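Local coordinates for bacterial microcompartment shell protein CutR (Streptococcus intermedius SK54 = ATCC 27335, PDB 6XPJ), which forms homohexamers that serve as a minor shell component of the bacterial microcompartment for choline degradation, and may lend that shell heterogeneity and flexibility, at residues S86-I89 with Q90-E93; L52-N55 with E56-I59. The protein carries 1 engineered substitution. All coordinates share one frame; numbering follows the deposited sequence.

The two contacts illustrate one principle twice: how local bonds accompany the passage from a beta strand into a helix. Contact 2 (52-59) comes first along the chain and joins strand 46-53 to helix 58-68; contact 1 (86-93) follows, joining strand 82-87 to helix 89-105. The two strands are antiparallel neighbours in the mixed sheet of the circularly permuted BMC domain, yet the contact centres lie about 21 Å apart and their nearest atoms about 13 Å apart, without touching. Contact 1 is partly solvent-exposed and meets no other subunit of the hexamer. Contact 2 is buried and adjoins two other subunits, so its turn is part of the subunit interfaces.

Contact 1 of 2, residues S86-I89 with Q90-E93; sequences SGDI and QSVE
Asp-88 and Ser-91 meet where strand 82-87 gives way to helix 89-105, their CA atoms 5.4 Å apart. The backbone turns into helical hydrogen bonding: Val-92 N donates to Asp-88 O at 3.0 Å, and Glu-93 N donates to Ile-89 O at 2.9 Å. Asp-88 is the N-cap. With its CG set between the backbone N and the carbonyl carbon (chi1 66°), the carboxylate swings over the first turn and grips Ser-91 with both oxygens. Asp-88 OD2 accepts from Ser-91 N at 2.9 Å, the donor standing well above the carboxylate plane, while Asp-88 OD1 accepts from Ser-91 OG at 2.5 Å, on the syn side and 22° out of plane. A water donates to Asp-88 OD2 and accepts from Gln-90 N. The carboxylate's negative charge probably interacts favourably with the helix dipole. Further on, Ile-89 and Glu-93 run alongside each other, Ile-89 CG2 lying 3.7 Å from Glu-93 OE1, whose charge is paired in a salt bridge with Lys-116. Val-92 lays CG2 against Gly-87 N (3.5 Å) and, with Ile-89, packs on Ala-46 of strand 46-53; Val-92 and Glu-93 also reach Val-27 of strand 11-28.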
loop_
_atom_site.group_PDB
_atom_site.type_symbol
_atom_site.label_atom_id
_atom_site.label_comp_id
_atom_site.label_asym_id
_atom_site.label_seq_id
_atom_site.Cartn_x
_atom_site.Cartn_y
_atom_site.Cartn_z
ATOM N N SER C 86 -4.915 -0.721 -27.357
ATOM C CA SER C 86 -5.603 -1.624 -28.295
ATOM C C SER C 86 -5.143 -1.330 -29.716
ATOM O O SER C 86 -4.671 -0.242 -29.983
ATOM C CB SER C 86 -7.102 -1.438 -28.151
ATOM O OG SER C 86 -7.408 -0.117 -28.531
ATOM N N GLY C 87 -5.320 -2.300 -30.592
ATOM C CA GLY C 87 -5.034 -2.136 -32.019
ATOM C C GLY C 87 -5.005 -3.482 -32.676
ATOM O O GLY C 87 -5.293 -4.482 -32.017
ATOM N N ASP C 88 -4.663 -3.530 -33.956
ATOM C CA ASP C 88 -4.490 -4.847 -34.607
ATOM C C ASP C 88 -3.319 -5.585 -33.937
ATOM O O ASP C 88 -2.432 -4.919 -33.324
ATOM C CB ASP C 88 -4.274 -4.680 -36.102
ATOM C CG ASP C 88 -2.971 -3.974 -36.379
ATOM O OD1 ASP C 88 -2.968 -2.737 -36.375
ATOM O OD2 ASP C 88 -1.955 -4.670 -36.532
ATOM N N ILE C 89 -3.305 -6.914 -33.996
ATOM C CA ILE C 89 -2.313 -7.728 -33.246
ATOM C C ILE C 89 -0.898 -7.271 -33.594
ATOM O O ILE C 89 -0.089 -7.127 -32.674
ATOM C CB ILE C 89 -2.524 -9.234 -33.480
ATOM C CG1 ILE C 89 -3.919 -9.684 -33.049
ATOM C CG2 ILE C 89 -1.445 -10.033 -32.762
ATOM C CD1 ILE C 89 -4.375 -10.978 -33.690
ATOM N N GLN C 90 -0.572 -7.056 -34.864
ATOM C CA GLN C 90 0.826 -6.731 -35.241
ATOM C C GLN C 90 1.192 -5.365 -34.666
ATOM O O GLN C 90 2.320 -5.225 -34.162
ATOM C CB GLN C 90 1.030 -6.852 -36.750
ATOM C CG GLN C 90 0.985 -8.302 -37.229
ATOM C CD GLN C 90 1.890 -9.237 -36.456
ATOM O OE1 GLN C 90 1.496 -10.341 -36.072
ATOM N NE2 GLN C 90 3.118 -8.805 -36.214
ATOM N N SER C 91 0.278 -4.399 -34.635
ATOM C CA SER C 91 0.569 -3.052 -34.074
ATOM C C SER C 91 0.800 -3.163 -32.564
ATOM O O SER C 91 1.753 -2.570 -32.040
ATOM C CB SER C 91 -0.527 -2.051 -34.350
ATOM O OG SER C 91 -0.677 -1.845 -35.754
ATOM N N VAL C 92 -0.038 -3.941 -31.895
ATOM C CA VAL C 92 0.070 -4.099 -30.419
ATOM C C VAL C 92 1.399 -4.797 -30.095
ATOM O O VAL C 92 2.116 -4.349 -29.180
ATOM C CB VAL C 92 -1.133 -4.862 -29.850
ATOM C CG1 VAL C 92 -0.869 -5.275 -28.414
ATOM C CG2 VAL C 92 -2.378 -4.006 -29.947
ATOM N N GLU C 93 1.753 -5.844 -30.825
ATOM C CA GLU C 93 3.061 -6.505 -30.582
ATOM C C GLU C 93 4.220 -5.529 -30.835
ATOM O O GLU C 93 5.217 -5.546 -30.060
ATOM C CB GLU C 93 3.205 -7.753 -31.437
ATOM C CG GLU C 93 2.242 -8.827 -31.056
ATOM C CD GLU C 93 2.445 -10.157 -31.754
ATOM O OE1 GLU C 93 1.754 -11.106 -31.368
ATOM O OE2 GLU C 93 3.293 -10.231 -32.660
HETATM O O HOH W 1 -2.174 -7.359 -37.389
#

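Contact 2 of 2, residues L52-N55 with E56-I59; sequences LTPN and ETAI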
loop_
_atom_site.group_PDB
_atom_site.type_symbol
_atom_site.label_atom_id
_atom_site.label_comp_id
_atom_site.label_asym_id
_atom_site.label_seq_id
_atom_site.Cartn_x
_atom_site.Cartn_y
_atom_site.Cartn_z
ATOM N N LEU C 52 4.677 -1.936 -14.855
ATOM C CA LEU C 52 5.977 -1.237 -14.697
ATOM C C LEU C 52 6.211 -0.833 -13.252
ATOM O O LEU C 52 5.274 -0.527 -12.508
ATOM C CB LEU C 52 6.020 0.012 -15.568
ATOM C CG LEU C 52 5.685 -0.183 -17.033
ATOM C CD1 LEU C 52 4.255 0.253 -17.338
ATOM C CD2 LEU C 52 6.698 0.510 -17.928
ATOM N N THR C 53 7.487 -0.736 -12.894
ATOM C CA THR C 53 7.956 -0.232 -11.591
ATOM C C THR C 53 9.209 0.571 -11.901
ATOM O O THR C 53 10.053 0.084 -12.663
ATOM C CB THR C 53 8.273 -1.399 -10.640
ATOM O OG1 THR C 53 7.149 -2.304 -10.631
ATOM C CG2 THR C 53 8.662 -0.879 -9.276
ATOM N N PRO C 54 9.382 1.804 -11.388
ATOM C CA PRO C 54 8.390 2.503 -10.572
ATOM C C PRO C 54 7.185 2.970 -11.402
ATOM O O PRO C 54 7.233 3.012 -12.631
ATOM C CB PRO C 54 9.167 3.704 -10.027
ATOM C CG PRO C 54 10.185 3.983 -11.106
ATOM C CD PRO C 54 10.573 2.626 -11.641
ATOM N N ASN C 55 6.099 3.242 -10.710
ATOM C CA ASN C 55 4.790 3.404 -11.380
ATOM C C ASN C 55 4.758 4.618 -12.306
ATOM O O ASN C 55 3.990 4.598 -13.262
ATOM C CB ASN C 55 3.690 3.503 -10.351
ATOM C CG ASN C 55 3.445 2.182 -9.644
ATOM O OD1 ASN C 55 3.932 1.144 -10.075
ATOM N ND2 ASN C 55 2.608 2.220 -8.613
ATOM N N GLU C 56 5.573 5.632 -12.042
ATOM C CA GLU C 56 5.619 6.857 -12.867
ATOM C C GLU C 56 6.104 6.531 -14.278
ATOM O O GLU C 56 5.871 7.366 -15.184
ATOM C CB GLU C 56 6.533 7.916 -12.235
ATOM C CG GLU C 56 6.075 8.438 -10.894
ATOM C CD GLU C 56 6.500 7.630 -9.674
ATOM O OE1 GLU C 56 7.040 6.453 -9.820
ATOM O OE2 GLU C 56 6.299 8.141 -8.562
ATOM N N THR C 57 6.767 5.396 -14.510
ATOM C CA THR C 57 7.258 5.060 -15.868
ATOM C C THR C 57 6.084 4.664 -16.774
ATOM O O THR C 57 6.323 4.554 -17.982
ATOM C CB THR C 57 8.293 3.942 -15.881
ATOM O OG1 THR C 57 7.741 2.716 -15.370
ATOM C CG2 THR C 57 9.543 4.315 -15.124
ATOM N N ALA C 58 4.864 4.536 -16.256
ATOM C CA ALA C 58 3.709 4.254 -17.137
ATOM C C ALA C 58 3.606 5.299 -18.257
ATOM O O ALA C 58 3.357 4.921 -19.431
ATOM C CB ALA C 58 2.447 4.205 -16.318
ATOM N N ILE C 59 3.783 6.578 -17.953
ATOM C CA ILE C 59 3.643 7.621 -19.010
ATOM C C ILE C 59 4.742 7.460 -20.079
ATOM O O ILE C 59 4.463 7.692 -21.257
ATOM C CB ILE C 59 3.618 9.024 -18.393
ATOM C CG1 ILE C 59 3.167 10.077 -19.403
ATOM C CG2 ILE C 59 4.957 9.390 -17.820
ATOM C CD1 ILE C 59 1.727 9.906 -19.858
#
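Thr-57 folds back on the chain that precedes it, and the tight part of this contact gathers round one acceptor, Pro-54 O. Two donors grip it: Thr-57 OG1 lies 2.8 Å from Pro-54 O, nearly in line with the carbonyl bond, and Thr-57 N 3.1 Å from it, above the carbonyl plane. The hydroxyl gets there because OG1 sits between the backbone N and carbonyl carbon (chi1 62°), where it also abuts Leu-52 CB at 3.2 Å. Thr-57 CG2 lies 4.0 Å from Pro-54 CD, the side chains crossing at about a right angle. A cis peptide precedes Pro-54. Ala-58 N donates to Asn-55 O at 3.1 Å, so successive i to i-3 bonds make two overlapping turns leading into the helix. Glu-56, bent at chi2 (86°), is buried against a second subunit, where its OE2 hydrogen-bonds Ser-82 OG and its OE1 Ser-51 OG. Packing is looser between Leu-52 CD1 and Ala-58 CB, 4.5 Å apart; partly exposed Asn-55 gives the solvent side. The turn joins strand 46-53 to helix 58-68 at a subunit interface, with Leu-52 and Thr-57 resting on Phe-103 of helix 89-105 and Ala-58 on Val-76 of strand 72-77.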